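PDB 2G3A: acetyltransferase from Agrobacterium tumefaciens str. C58, which transfers an acetyl group from acetyl coenzyme A to acceptors, preferring glucosamine 6-phosphate or dopamine, and releases CoA and the acetylated product. Local coordinates for residues Ile114-Asn118 / Pro119-Arg123. Sequence-based numbering, arbitrary orientation.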
ATOM      1  N   ILE A 114      -9.309   0.801   3.406  1.00 24.74           N
ATOM      2  CA  ILE A 114      -9.203   1.564   2.187  1.00 23.56           C
ATOM      3  C   ILE A 114      -8.476   2.874   2.473  1.00 24.15           C
ATOM      4  O   ILE A 114      -8.435   3.340   3.616  1.00 21.85           O
ATOM      5  CB  ILE A 114     -10.626   1.789   1.559  1.00 22.39           C
ATOM      6  CG1 ILE A 114     -10.538   2.138   0.077  1.00 22.14           C
ATOM      7  CG2 ILE A 114     -11.410   2.877   2.330  1.00 20.43           C
ATOM      8  CD1 ILE A 114     -11.890   1.888  -0.688  1.00 24.54           C
ATOM      9  N   ASP A 115      -7.879   3.466   1.443  1.00 26.53           N
ATOM     10  CA  ASP A 115      -7.261   4.782   1.638  1.00 25.81           C
ATOM     11  C   ASP A 115      -7.463   5.675   0.421  1.00 25.90           C
ATOM     12  O   ASP A 115      -7.752   5.189  -0.662  1.00 25.59           O
ATOM     13  CB  ASP A 115      -5.784   4.634   1.984  1.00 24.25           C
ATOM     14  CG  ASP A 115      -5.061   3.749   1.007  1.00 28.07           C
ATOM     15  OD1 ASP A 115      -4.905   4.176  -0.138  1.00 35.07           O
ATOM     16  OD2 ASP A 115      -4.677   2.629   1.383  1.00 28.49           O
ATOM     17  N   THR A 116      -7.311   6.978   0.603  1.00 26.32           N
ATOM     18  CA  THR A 116      -7.596   7.916  -0.486  1.00 26.58           C
ATOM     19  C   THR A 116      -7.022   9.304  -0.235  1.00 27.21           C
ATOM     20  O   THR A 116      -6.885   9.722   0.915  1.00 25.35           O
ATOM     21  CB  THR A 116      -9.129   8.026  -0.766  1.00 26.83           C
ATOM     22  OG1 THR A 116      -9.332   8.762  -1.966  1.00 28.01           O
ATOM     23  CG2 THR A 116      -9.876   8.726   0.374  1.00 26.32           C
HETATM   24  N   MSE A 117      -6.700  10.006  -1.317  1.00 24.77           N
HETATM   25  CA  MSE A 117      -6.393  11.439  -1.251  1.00 28.43           C
HETATM   26  C   MSE A 117      -7.472  12.299  -1.916  1.00 23.52           C
HETATM   27  O   MSE A 117      -7.340  13.513  -2.007  1.00 22.69           O
HETATM   28  CB  MSE A 117      -5.055  11.718  -1.916  1.00 28.11           C
HETATM   29  CG  MSE A 117      -5.146  11.669  -3.442  1.00 33.29           C
HETATM   30 SE   MSE A 117      -3.405  11.956  -4.282  1.00 46.95          SE
HETATM   31  CE  MSE A 117      -3.402  13.914  -4.357  1.00 36.46           C
ATOM     32  N   ASN A 118      -8.545  11.657  -2.374  1.00 24.06           N
ATOM     33  CA  ASN A 118      -9.605  12.321  -3.143  1.00 24.34           C
ATOM     34  C   ASN A 118     -10.817  12.583  -2.244  1.00 24.43           C
ATOM     35  O   ASN A 118     -11.431  11.628  -1.768  1.00 24.45           O
ATOM     36  CB  ASN A 118      -9.969  11.405  -4.320  1.00 25.47           C
ATOM     37  CG  ASN A 118     -11.012  11.995  -5.235  1.00 25.52           C
ATOM     38  OD1 ASN A 118     -11.849  12.781  -4.821  1.00 23.36           O
ATOM     39  ND2 ASN A 118     -10.963  11.605  -6.494  1.00 24.59           N
ATOM     40  N   PRO A 119     -11.164  13.868  -2.006  1.00 21.67           N
ATOM     41  CA  PRO A 119     -12.261  14.221  -1.109  1.00 24.88           C
ATOM     42  C   PRO A 119     -13.612  13.633  -1.559  1.00 25.64           C
ATOM     43  O   PRO A 119     -14.451  13.334  -0.714  1.00 23.34           O
ATOM     44  CB  PRO A 119     -12.290  15.752  -1.163  1.00 23.80           C
ATOM     45  CG  PRO A 119     -10.961  16.133  -1.643  1.00 26.27           C
ATOM     46  CD  PRO A 119     -10.536  15.075  -2.577  1.00 25.08           C
ATOM     47  N   ASP A 120     -13.794  13.443  -2.869  1.00 25.57           N
ATOM     48  CA  ASP A 120     -15.044  12.863  -3.366  1.00 26.65           C
ATOM     49  C   ASP A 120     -15.103  11.349  -3.123  1.00 25.82           C
ATOM     50  O   ASP A 120     -16.175  10.809  -2.819  1.00 25.61           O
ATOM     51  CB  ASP A 120     -15.274  13.202  -4.833  1.00 28.46           C
ATOM     52  CG  ASP A 120     -15.463  14.694  -5.054  1.00 31.49           C
ATOM     53  OD1 ASP A 120     -16.404  15.289  -4.476  1.00 35.63           O
ATOM     54  OD2 ASP A 120     -14.649  15.274  -5.775  1.00 33.22           O
ATOM     55  N   ALA A 121     -13.962  10.675  -3.273  1.00 24.62           N
ATOM     56  CA  ALA A 121     -13.856   9.258  -2.925  1.00 25.22           C
ATOM     57  C   ALA A 121     -14.053   9.065  -1.426  1.00 24.72           C
ATOM     58  O   ALA A 121     -14.732   8.129  -1.031  1.00 24.11           O
ATOM     59  CB  ALA A 121     -12.532   8.676  -3.364  1.00 25.49           C
ATOM     60  N   LEU A 122     -13.456   9.944  -0.607  1.00 23.08           N
ATOM     61  CA  LEU A 122     -13.613   9.900   0.851  1.00 25.10           C
ATOM     62  C   LEU A 122     -15.085   9.973   1.270  1.00 25.33           C
ATOM     63  O   LEU A 122     -15.533   9.187   2.105  1.00 24.29           O
ATOM     64  CB  LEU A 122     -12.804  11.019   1.541  1.00 23.77           C
ATOM     65  CG  LEU A 122     -12.922  11.168   3.073  1.00 23.73           C
ATOM     66  CD1 LEU A 122     -12.464   9.890   3.770  1.00 22.79           C
ATOM     67  CD2 LEU A 122     -12.059  12.309   3.554  1.00 26.97           C
ATOM     68  N   ARG A 123     -15.831  10.914   0.684  1.00 24.54           N
ATOM     69  CA  ARG A 123     -17.267  11.048   0.927  0.50 25.34           C
ATOM     70  C   ARG A 123     -18.031   9.775   0.533  1.00 24.38           C
ATOM     71  O   ARG A 123     -18.899   9.312   1.258  1.00 24.93           O
ATOM     72  CB  ARG A 123     -17.803  12.257   0.156  0.50 26.20           C
ATOM     73  CG  ARG A 123     -19.184  12.724   0.575  0.50 28.20           C
ATOM     74  CD  ARG A 123     -19.643  13.934  -0.238  0.50 26.97           C
ATOM     75  NE  ARG A 123     -19.592  13.686  -1.678  0.50 32.60           N
ATOM     76  CZ  ARG A 123     -18.714  14.244  -2.506  0.50 27.69           C
ATOM     77  NH1 ARG A 123     -17.804  15.088  -2.044  0.50 29.07           N
ATOM     78  NH2 ARG A 123     -18.744  13.950  -3.798  0.50 26.12           N
TER
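N118 reaches forward over the first turn of helix 119-128 and serves as its N-cap. With CG anti to the backbone N (chi1 -177°), the amide oxygen N118 OD1 swings over the start of the helix, where it accepts from D120 N at 2.8 Å, the donor tilted out of the carbonyl plane, and more weakly from A121 N at 3.4 Å. The main-chain oxygen of the same residue is used as well: L122 N donates to N118 O at 2.9 Å in the first i to i+4 bond of the helix. P119 has no N-H to offer, which suits the first helical position, and R123 N bonds back to P119 O to carry the pattern on.

Two residues earlier, T116 shapes the approach. T116 OG1, set beside its own carbonyl carbon (chi1 -170°), accepts from N118 N at 3.0 Å, closing an ST turn as the chain leaves strand 111-116. T116 OG1 also touches A121 CB at 3.5 Å, while the methyl T116 CG2 packs on L122 CB at 3.9 Å, the two side chains of T116 and L122 crossing at about a right angle.

D120 OD2 forms a salt bridge with R43 of the second subunit, tying the helix start to the dimer interface. In one of its two modelled conformers, R123 also brings NH1 and NH2 to D120 OD1, each at 2.8 Å, a conditional grip that gives the other carboxylate oxygen an arginine partner too.

R123 belongs, by similarity, to the CoA site together with T124 and Y125, consistent with a place near the cofactor site for this strand-to-helix junction of the GNAT fold. The side-chain cap and ST turn imply a firmly set helix start, and R43, the helix N-terminus and, conditionally, R123 probably stabilise D120 as its anion.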